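PDB 3H04: uncharacterized protein from Staphylococcus aureus subsp. aureus, which is of unknown function but has an alpha/beta-hydrolase fold and is probably a serine hydrolase, perhaps an esterase related to feruloyl esterases. Local coordinates for residues 122-127 against 226-231; 129-134 against 198-203; 207-212 against 233-238. One frame throughout, in Å; residues are numbered along the deposited sequence.

Overall arrangement
Contact 1 is buried, contact 2 is partly buried and contact 3 lies at the surface. Contacts 1 and 3 involve the same part of the alpha/beta-hydrolase sheet. In contact 1, helix 226-232 meets strand 121-125 through a water and a few side-chain tips. In contact 3, the loops before strands 212-217 and 238-243 pair through backbone and proline packing. Contact 2 joins two loops at the two ends of an insertion that is about half helix and has no strand, with one straight backbone bond and mixed polar and apolar packing. The salt bridge between Glu227 and Arg130 ties contact 1 to contact 2. Val122 and Pro211 link contact 1 to contact 3 by a probable backbone hydrogen bond.

Contact 1. Residues 122-127 against 226-231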
loop_
_atom_site.group_PDB
_atom_site.type_symbol
_atom_site.label_atom_id
_atom_site.label_comp_id
_atom_site.label_asym_id
_atom_site.label_seq_id
_atom_site.Cartn_x
_atom_site.Cartn_y
_atom_site.Cartn_z
ATOM N N VAL A 122 6.915 -1.783 -9.859
ATOM C CA VAL A 122 5.920 -1.707 -8.803
ATOM C C VAL A 122 5.169 -3.013 -8.716
ATOM O O VAL A 122 4.792 -3.591 -9.770
ATOM C CB VAL A 122 4.819 -0.607 -9.085
ATOM C CG1 VAL A 122 3.731 -0.643 -7.949
ATOM C CG2 VAL A 122 5.460 0.775 -9.167
ATOM N N ILE A 123 4.971 -3.488 -7.484
ATOM C CA ILE A 123 4.152 -4.652 -7.194
ATOM C C ILE A 123 2.904 -4.146 -6.496
ATOM O O ILE A 123 3.007 -3.552 -5.437
ATOM C CB ILE A 123 4.864 -5.660 -6.319
ATOM C CG1 ILE A 123 6.281 -5.923 -6.875
ATOM C CG2 ILE A 123 3.978 -6.930 -6.146
ATOM C CD1 ILE A 123 7.266 -6.293 -5.817
ATOM N N ASP A 124 1.747 -4.359 -7.127
ATOM C CA ASP A 124 0.444 -3.787 -6.737
ATOM C C ASP A 124 -0.471 -4.928 -6.410
ATOM O O ASP A 124 -0.998 -5.599 -7.317
ATOM C CB ASP A 124 -0.115 -2.958 -7.905
ATOM C CG ASP A 124 -1.593 -2.579 -7.770
ATOM O OD1 ASP A 124 -2.222 -2.715 -6.690
ATOM O OD2 ASP A 124 -2.142 -2.153 -8.838
ATOM N N PHE A 125 -0.634 -5.187 -5.104
ATOM C CA PHE A 125 -1.592 -6.195 -4.653
ATOM C C PHE A 125 -2.888 -5.464 -4.273
ATOM O O PHE A 125 -2.905 -4.674 -3.320
ATOM C CB PHE A 125 -1.073 -6.977 -3.455
ATOM C CG PHE A 125 -0.182 -8.148 -3.781
ATOM C CD1 PHE A 125 0.488 -8.283 -5.013
ATOM C CD2 PHE A 125 0.000 -9.129 -2.819
ATOM C CE1 PHE A 125 1.354 -9.386 -5.253
ATOM C CE2 PHE A 125 0.810 -10.190 -3.050
ATOM C CZ PHE A 125 1.499 -10.339 -4.265
ATOM N N TYR A 126 -3.940 -5.676 -5.071
ATOM C CA TYR A 126 -5.283 -5.177 -4.817
ATOM C C TYR A 126 -5.401 -3.712 -4.369
ATOM O O TYR A 126 -6.165 -3.385 -3.436
ATOM C CB TYR A 126 -6.086 -6.089 -3.899
ATOM C CG TYR A 126 -5.334 -6.713 -2.741
ATOM C CD1 TYR A 126 -5.162 -6.014 -1.541
ATOM C CD2 TYR A 126 -4.724 -7.947 -2.872
ATOM C CE1 TYR A 126 -4.432 -6.561 -0.442
ATOM C CE2 TYR A 126 -4.020 -8.510 -1.773
ATOM C CZ TYR A 126 -3.892 -7.817 -0.574
ATOM O OH TYR A 126 -3.174 -8.339 0.469
ATOM N N GLY A 127 -4.651 -2.860 -5.055
ATOM C CA GLY A 127 -4.662 -1.425 -4.844
ATOM C C GLY A 127 -5.366 -0.690 -6.001
ATOM O O GLY A 127 -6.220 -1.242 -6.736
ATOM N N GLU A 226 -11.918 -3.430 -11.292
ATOM C CA GLU A 226 -11.773 -2.334 -12.262
ATOM C C GLU A 226 -10.652 -1.327 -11.995
ATOM O O GLU A 226 -10.152 -0.693 -12.951
ATOM C CB GLU A 226 -13.116 -1.603 -12.520
ATOM C CG GLU A 226 -14.147 -2.485 -13.189
ATOM C CD GLU A 226 -15.062 -3.284 -12.196
ATOM O OE1 GLU A 226 -14.728 -3.497 -11.004
ATOM O OE2 GLU A 226 -16.144 -3.709 -12.635
ATOM N N GLU A 227 -10.221 -1.162 -10.734
ATOM C CA GLU A 227 -9.097 -0.254 -10.457
ATOM C C GLU A 227 -7.791 -0.787 -11.064
ATOM O O GLU A 227 -6.954 -0.008 -11.567
ATOM C CB GLU A 227 -8.923 0.004 -8.961
ATOM C CG GLU A 227 -10.106 0.774 -8.331
ATOM C CD GLU A 227 -10.378 2.111 -9.083
ATOM O OE1 GLU A 227 -9.396 2.829 -9.430
ATOM O OE2 GLU A 227 -11.559 2.436 -9.349
ATOM N N SER A 228 -7.644 -2.099 -11.054
ATOM C CA SER A 228 -6.499 -2.737 -11.704
ATOM C C SER A 228 -6.635 -2.706 -13.224
ATOM O O SER A 228 -5.633 -2.433 -13.925
ATOM C CB SER A 228 -6.338 -4.180 -11.241
ATOM O OG SER A 228 -5.754 -4.277 -9.946
ATOM N N GLU A 229 -7.856 -2.973 -13.730
ATOM C CA GLU A 229 -8.121 -2.882 -15.195
ATOM C C GLU A 229 -7.801 -1.472 -15.681
ATOM O O GLU A 229 -7.173 -1.303 -16.721
ATOM C CB GLU A 229 -9.565 -3.261 -15.544
ATOM C CG GLU A 229 -9.950 -4.682 -15.174
ATOM C CD GLU A 229 -11.464 -4.976 -15.232
ATOM O OE1 GLU A 229 -12.294 -4.074 -15.511
ATOM O OE2 GLU A 229 -11.795 -6.150 -14.996
ATOM N N HIS A 230 -8.145 -0.458 -14.890
ATOM C CA HIS A 230 -7.805 0.942 -15.231
ATOM C C HIS A 230 -6.286 1.156 -15.430
ATOM O O HIS A 230 -5.859 1.837 -16.381
ATOM C CB HIS A 230 -8.302 1.929 -14.173
ATOM C CG HIS A 230 -7.902 3.356 -14.435
ATOM N ND1 HIS A 230 -8.356 4.066 -15.519
ATOM C CD2 HIS A 230 -7.085 4.198 -13.753
ATOM C CE1 HIS A 230 -7.832 5.278 -15.508
ATOM N NE2 HIS A 230 -7.071 5.390 -14.437
ATOM N N ILE A 231 -5.484 0.573 -14.545
ATOM C CA ILE A 231 -4.036 0.714 -14.643
ATOM C C ILE A 231 -3.548 0.007 -15.923
ATOM O O ILE A 231 -2.817 0.593 -16.735
ATOM C CB ILE A 231 -3.371 0.161 -13.372
ATOM C CG1 ILE A 231 -3.680 1.104 -12.209
ATOM C CG2 ILE A 231 -1.885 0.082 -13.537
ATOM C CD1 ILE A 231 -3.526 0.495 -10.880
HETATM O O HOH W 1 -4.655 -1.995 -8.937
#
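Asp124 and Ile231 reach toward each other tip to tip. Asp124 has CG anti to its backbone N (chi1 166°), which carries the carboxylate from the strand toward helix 226-232. Ile231 has CG1 anti to its carbonyl carbon and an extended end, so its CD1 lies 3.6 Å from Asp124 OD2. The two carboxylate oxygens have different tasks. OD1 of Asp124 turns back on its own chain and accepts from Gly127 N at 2.9 Å, through its syn lone pair. The bond is bent, at 138°, and closes an Asx motif just where the strand ends. OD2 faces the helix and accepts a short hydrogen bond from a water, 2.5 Å from OD2. The same water lies 2.7 Å from Ser228 OG and donates weakly to Gly127 O. No direct hydrogen bond joins the two segments, so this water is their polar link. Ser228 OG is also hydrogen-bonded to His216 ND1. Glu227 sets its CB 3.7 Å from Gly127 O, then bends at chi2 and leads away to a salt bridge with Arg130. If Asp124 is ionised, as is likely, its buried carboxylate is met by a backbone N-H and a water, which would help to stabilise the charge.

Tyr126 and Phe125 point away from the helix. Tyr126 packs edge-to-face with His248, the probable histidine of a Ser-His-Asp triad. Around the contact, strand 121-125 lies in the sheet between strands 98-103 and 212-217. Ile231 and Asp124 also touch helix 105-116, through Leu111 and Ala107.

Contact 2. Residues 129-134 against 198-203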
loop_
_atom_site.group_PDB
_atom_site.type_symbol
_atom_site.label_atom_id
_atom_site.label_comp_id
_atom_site.label_asym_id
_atom_site.label_seq_id
_atom_site.Cartn_x
_atom_site.Cartn_y
_atom_site.Cartn_z
ATOM N N SER A 129 -4.996 3.430 -8.274
ATOM C CA SER A 129 -4.152 4.573 -8.691
ATOM C C SER A 129 -4.833 5.943 -8.486
ATOM O O SER A 129 -4.343 6.988 -8.944
ATOM C CB SER A 129 -3.830 4.401 -10.177
ATOM O OG SER A 129 -5.009 4.497 -11.000
ATOM N N ARG A 130 -6.029 5.909 -7.921
ATOM C CA ARG A 130 -6.835 7.125 -7.795
ATOM C C ARG A 130 -7.796 6.950 -6.622
ATOM O O ARG A 130 -8.160 5.817 -6.283
ATOM C CB ARG A 130 -7.591 7.383 -9.101
ATOM C CG ARG A 130 -8.321 6.124 -9.552
ATOM C CD ARG A 130 -9.103 6.243 -10.834
ATOM N NE ARG A 130 -9.757 4.962 -11.136
ATOM C CZ ARG A 130 -10.482 4.742 -12.232
ATOM N NH1 ARG A 130 -10.640 5.697 -13.125
ATOM N NH2 ARG A 130 -11.063 3.566 -12.435
ATOM N N ILE A 131 -8.163 8.061 -5.988
ATOM C CA ILE A 131 -9.209 8.073 -4.940
ATOM C C ILE A 131 -10.535 8.648 -5.418
ATOM O O ILE A 131 -11.566 8.382 -4.799
ATOM C CB ILE A 131 -8.763 8.788 -3.657
ATOM C CG1 ILE A 131 -8.293 10.200 -3.916
ATOM C CG2 ILE A 131 -7.603 8.001 -3.020
ATOM C CD1 ILE A 131 -7.999 10.951 -2.660
ATOM N N ASN A 132 -10.509 9.402 -6.515
ATOM C CA ASN A 132 -11.692 10.024 -7.085
ATOM C C ASN A 132 -12.418 9.019 -7.938
ATOM O O ASN A 132 -12.373 9.104 -9.166
ATOM C CB ASN A 132 -11.328 11.250 -7.936
ATOM C CG ASN A 132 -12.554 11.959 -8.485
ATOM O OD1 ASN A 132 -13.678 11.737 -8.011
ATOM N ND2 ASN A 132 -12.353 12.815 -9.478
ATOM N N THR A 133 -13.110 8.080 -7.302
ATOM C CA THR A 133 -13.784 6.997 -8.023
ATOM C C THR A 133 -15.084 6.702 -7.256
ATOM O O THR A 133 -15.171 6.945 -6.040
ATOM C CB THR A 133 -12.795 5.733 -8.227
ATOM O OG1 THR A 133 -11.695 5.759 -7.293
ATOM C CG2 THR A 133 -12.160 5.742 -9.527
ATOM N N GLU A 134 -16.137 6.236 -7.913
ATOM C CA GLU A 134 -17.433 6.211 -7.211
ATOM C C GLU A 134 -17.458 5.238 -5.989
ATOM O O GLU A 134 -18.008 5.575 -4.925
ATOM C CB GLU A 134 -18.592 5.943 -8.182
ATOM C CG GLU A 134 -19.910 6.675 -7.833
ATOM C CD GLU A 134 -19.831 8.236 -7.712
ATOM O OE1 GLU A 134 -19.137 8.896 -8.514
ATOM O OE2 GLU A 134 -20.495 8.813 -6.809
ATOM N N LYS A 198 -2.625 15.449 -7.962
ATOM C CA LYS A 198 -1.754 14.912 -6.911
ATOM C C LYS A 198 -2.167 13.513 -6.430
ATOM O O LYS A 198 -1.303 12.654 -6.196
ATOM C CB LYS A 198 -1.704 15.864 -5.733
ATOM C CG LYS A 198 -0.705 15.459 -4.681
ATOM C CD LYS A 198 -0.618 16.428 -3.542
ATOM C CE LYS A 198 0.380 15.925 -2.500
ATOM N NZ LYS A 198 0.586 16.985 -1.468
ATOM N N TYR A 199 -3.469 13.291 -6.271
ATOM C CA TYR A 199 -3.992 12.070 -5.648
ATOM C C TYR A 199 -4.572 11.043 -6.642
ATOM O O TYR A 199 -5.050 10.002 -6.210
ATOM C CB TYR A 199 -5.088 12.430 -4.625
ATOM C CG TYR A 199 -4.762 13.641 -3.766
ATOM C CD1 TYR A 199 -3.778 13.590 -2.785
ATOM C CD2 TYR A 199 -5.429 14.847 -3.970
ATOM C CE1 TYR A 199 -3.503 14.721 -1.982
ATOM C CE2 TYR A 199 -5.139 15.992 -3.216
ATOM C CZ TYR A 199 -4.179 15.917 -2.230
ATOM O OH TYR A 199 -3.904 17.051 -1.515
ATOM N N ASN A 200 -4.511 11.355 -7.930
ATOM C CA ASN A 200 -5.161 10.619 -9.010
ATOM C C ASN A 200 -4.176 10.569 -10.170
ATOM O O ASN A 200 -3.903 11.614 -10.820
ATOM C CB ASN A 200 -6.447 11.325 -9.399
ATOM C CG ASN A 200 -7.353 11.454 -8.240
ATOM O OD1 ASN A 200 -7.430 12.522 -7.589
ATOM N ND2 ASN A 200 -7.961 10.336 -7.861
ATOM N N ILE A 201 -3.615 9.392 -10.436
ATOM C CA ILE A 201 -2.521 9.311 -11.427
ATOM C C ILE A 201 -3.105 9.433 -12.824
ATOM O O ILE A 201 -3.907 8.583 -13.238
ATOM C CB ILE A 201 -1.676 8.033 -11.264
ATOM C CG1 ILE A 201 -1.056 7.966 -9.891
ATOM C CG2 ILE A 201 -0.519 7.991 -12.270
ATOM C CD1 ILE A 201 -0.287 6.646 -9.651
ATOM N N ALA A 202 -2.741 10.504 -13.544
ATOM C CA ALA A 202 -3.305 10.786 -14.862
ATOM C C ALA A 202 -2.903 9.729 -15.908
ATOM O O ALA A 202 -1.869 9.080 -15.759
ATOM C CB ALA A 202 -2.878 12.194 -15.365
ATOM N N PRO A 203 -3.704 9.583 -16.986
ATOM C CA PRO A 203 -3.345 8.616 -18.043
ATOM C C PRO A 203 -1.918 8.780 -18.599
ATOM O O PRO A 203 -1.225 7.773 -18.810
ATOM C CB PRO A 203 -4.373 8.912 -19.125
ATOM C CG PRO A 203 -5.567 9.310 -18.372
ATOM C CD PRO A 203 -5.008 10.215 -17.290
HETATM O O HOH W 2 -5.600 6.880 -12.238
#
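The guanidinium of Arg130 carries Thr133 CG2 on one face, 3.0 Å above the plane and offset toward the rim. The Tyr199 ring has Lys198 CB over the centre of one face, while Ile131 CD1 meets it obliquely. Both flat groups lead away from the contact at their polar ends. Arg130 runs extended from CG to NE and forms a salt bridge with Glu227, and Tyr199 OH is hydrogen-bonded to Asp76 OD1. What faces the other segment is the base of each side chain.

Ile131 and Tyr199 lie side by side and point the same way, with Ile131 CD1 3.8 Å from Tyr199 CB. Ile131 has CG1 in the crowded position between its backbone N and carbonyl carbon (chi1 55°), and this turns the branch toward Tyr199. Asn200 crosses Ile131 at about a right angle. Its amide end tucks in beside the backbone N atoms of Ile131 and Asn132, and its CB comes 4.1 Å from Arg130 CB.

The firmest link is backbone. Ile201 N donates to Ser129 O at 2.9 Å, nearly straight at 173°, and lies almost along the C=O axis. A water doubles this link: it lies 2.7 Å from Ser129 OG and donates to Ile201 O at 2.6 Å. Ser129 and Ile201 are therefore held twice. Past them, Asn132 is the centre of an inverse gamma turn, which bends the chain toward helix 134-137.

The two loops are the ends of a long insertion, about half helical and without strands, between strands 121-125 and 212-217, where alpha/beta hydrolases often carry a cap. Ile201 packs on helix 105-116, Tyr199 on helix 75-91, and Ser129 on helix 226-232.

Contact 3. Residues 207-212 against 233-238; sequences KTLPPV and NHVPHS
Across the two segments, His237 O receives two contacts, a hydrogen bond from Val212 N and a CA-H...O contact from Pro211. Val212 N donates to it at 2.9 Å and 167°, from above the carbonyl plane, 27° out of it. Pro211 CA approaches the same oxygen at 3.4 Å. This grip opens the pairing of the last two parallel strands of the alpha/beta-hydrolase sheet, 212-217 and 238-243. They are joined by a beta-alpha-beta crossover through helix 226-232. Val212 and Ser238 form a parallel bridge, with both side chains on the same face of the sheet. A further backbone hydrogen bond between Val212 and Thr239 continues the pairing.

Before the bridge, the two loops run alongside each other and are rich in proline. Pro211 and His237 lie side by side and point the same way, with their CB atoms 3.8 Å apart. The His237 ring carries Pro236 CB on one face, offset toward the rim. Pro236 in turn sets its own ring against two carbonyls: Pro236 CD is 3.3 Å from Lys207 O, and CG sits close to Leu209 O. A water accepts from His237 N and lies 3.0 Å from Leu209 O, to which it can donate, and so it probably bridges the loops where the proline nitrogens have no N-H to offer.

On the inner side, Leu209 and Val235 cross obliquely, with Leu209 CD1 3.9 Å from Val235 CG1. Val212 CG2 joins the same apolar group more loosely. Leu209 also packs on helix 105-116, while Pro211 touches Phe268 and Ile272 of helix 256-273. The contact thus sits at the edge of the sheet, with helices on both flanks. At the bridge itself, Ser238 CA points its hydrogen at Val212 O across 3.2 Å.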
loop_
_atom_site.group_PDB
_atom_site.type_symbol
_atom_site.label_atom_id
_atom_site.label_comp_id
_atom_site.label_asym_id
_atom_site.label_seq_id
_atom_site.Cartn_x
_atom_site.Cartn_y
_atom_site.Cartn_z
ATOM N N LYS A 207 1.094 5.967 -18.328
ATOM C CA LYS A 207 1.822 5.583 -19.536
ATOM C C LYS A 207 3.335 5.569 -19.375
ATOM O O LYS A 207 4.038 4.927 -20.136
ATOM C CB LYS A 207 1.508 6.558 -20.658
ATOM C CG LYS A 207 0.180 6.364 -21.320
ATOM C CD LYS A 207 0.123 7.165 -22.649
ATOM C CE LYS A 207 1.052 6.662 -23.722
ATOM N NZ LYS A 207 0.710 7.310 -25.042
ATOM N N THR A 208 3.841 6.324 -18.412
ATOM C CA THR A 208 5.273 6.392 -18.193
ATOM C C THR A 208 5.726 5.617 -16.975
ATOM O O THR A 208 6.879 5.727 -16.597
ATOM C CB THR A 208 5.719 7.880 -18.042
ATOM O OG1 THR A 208 5.157 8.406 -16.851
ATOM C CG2 THR A 208 5.264 8.690 -19.252
ATOM N N LEU A 209 4.830 4.848 -16.347
ATOM C CA LEU A 209 5.234 4.075 -15.170
ATOM C C LEU A 209 6.166 2.926 -15.541
ATOM O O LEU A 209 6.082 2.406 -16.664
ATOM C CB LEU A 209 4.030 3.557 -14.399
ATOM C CG LEU A 209 3.190 4.526 -13.583
ATOM C CD1 LEU A 209 2.144 3.742 -12.869
ATOM C CD2 LEU A 209 4.087 5.333 -12.594
ATOM N N PRO A 210 7.076 2.529 -14.615
ATOM C CA PRO A 210 7.887 1.329 -14.825
ATOM C C PRO A 210 6.979 0.081 -14.770
ATOM O O PRO A 210 5.793 0.202 -14.551
ATOM C CB PRO A 210 8.882 1.357 -13.645
ATOM C CG PRO A 210 8.126 2.023 -12.570
ATOM C CD PRO A 210 7.316 3.100 -13.282
ATOM N N PRO A 211 7.521 -1.118 -14.984
ATOM C CA PRO A 211 6.594 -2.241 -15.036
ATOM C C PRO A 211 5.817 -2.489 -13.761
ATOM O O PRO A 211 6.363 -2.369 -12.653
ATOM C CB PRO A 211 7.512 -3.442 -15.321
ATOM C CG PRO A 211 8.694 -2.893 -15.996
ATOM C CD PRO A 211 8.882 -1.528 -15.366
ATOM N N VAL A 212 4.563 -2.899 -13.919
ATOM C CA VAL A 212 3.675 -3.125 -12.793
ATOM C C VAL A 212 3.189 -4.547 -12.711
ATOM O O VAL A 212 2.603 -5.080 -13.691
ATOM C CB VAL A 212 2.445 -2.244 -12.832
ATOM C CG1 VAL A 212 1.685 -2.434 -11.510
ATOM C CG2 VAL A 212 2.838 -0.704 -13.063
ATOM N N ASN A 233 -5.202 -0.422 -18.571
ATOM C CA ASN A 233 -5.559 0.384 -19.736
ATOM C C ASN A 233 -4.489 1.391 -20.211
ATOM O O ASN A 233 -4.619 1.968 -21.276
ATOM C CB ASN A 233 -6.901 1.110 -19.504
ATOM C CG ASN A 233 -8.112 0.137 -19.437
ATOM O OD1 ASN A 233 -8.027 -1.056 -19.758
ATOM N ND2 ASN A 233 -9.241 0.661 -18.986
ATOM N N HIS A 234 -3.430 1.605 -19.446
ATOM C CA HIS A 234 -2.459 2.667 -19.777
ATOM C C HIS A 234 -0.985 2.313 -19.629
ATOM O O HIS A 234 -0.171 2.880 -20.334
ATOM C CB HIS A 234 -2.749 3.898 -18.882
ATOM C CG HIS A 234 -4.071 4.535 -19.191
ATOM N ND1 HIS A 234 -4.276 5.250 -20.350
ATOM C CD2 HIS A 234 -5.281 4.439 -18.590
ATOM C CE1 HIS A 234 -5.539 5.626 -20.415
ATOM N NE2 HIS A 234 -6.172 5.155 -19.360
ATOM N N VAL A 235 -0.620 1.493 -18.644
ATOM C CA VAL A 235 0.815 1.253 -18.375
ATOM C C VAL A 235 1.438 0.377 -19.453
ATOM O O VAL A 235 0.719 -0.473 -20.062
ATOM C CB VAL A 235 1.141 0.677 -16.965
ATOM C CG1 VAL A 235 0.647 1.648 -15.849
ATOM C CG2 VAL A 235 0.600 -0.754 -16.800
ATOM N N PRO A 236 2.742 0.608 -19.745
ATOM C CA PRO A 236 3.317 -0.075 -20.880
ATOM C C PRO A 236 3.717 -1.540 -20.628
ATOM O O PRO A 236 3.806 -2.321 -21.576
ATOM C CB PRO A 236 4.567 0.779 -21.234
ATOM C CG PRO A 236 4.843 1.616 -19.954
ATOM C CD PRO A 236 3.529 1.812 -19.342
ATOM N N HIS A 237 3.967 -1.891 -19.371
ATOM C CA HIS A 237 4.384 -3.239 -19.032
ATOM C C HIS A 237 3.628 -3.666 -17.800
ATOM O O HIS A 237 3.760 -2.996 -16.735
ATOM C CB HIS A 237 5.891 -3.271 -18.728
ATOM C CG HIS A 237 6.734 -2.679 -19.809
ATOM N ND1 HIS A 237 7.299 -1.421 -19.707
ATOM C CD2 HIS A 237 7.079 -3.147 -21.013
ATOM C CE1 HIS A 237 7.966 -1.151 -20.814
ATOM N NE2 HIS A 237 7.849 -2.184 -21.625
ATOM N N SER A 238 2.822 -4.731 -17.948
ATOM C CA SER A 238 2.071 -5.280 -16.820
ATOM C C SER A 238 2.052 -6.782 -16.842
ATOM O O SER A 238 2.217 -7.413 -17.866
ATOM C CB SER A 238 0.619 -4.716 -16.705
ATOM O OG SER A 238 -0.235 -5.081 -17.795
HETATM O O HOH W 3 4.585 -0.185 -17.129
#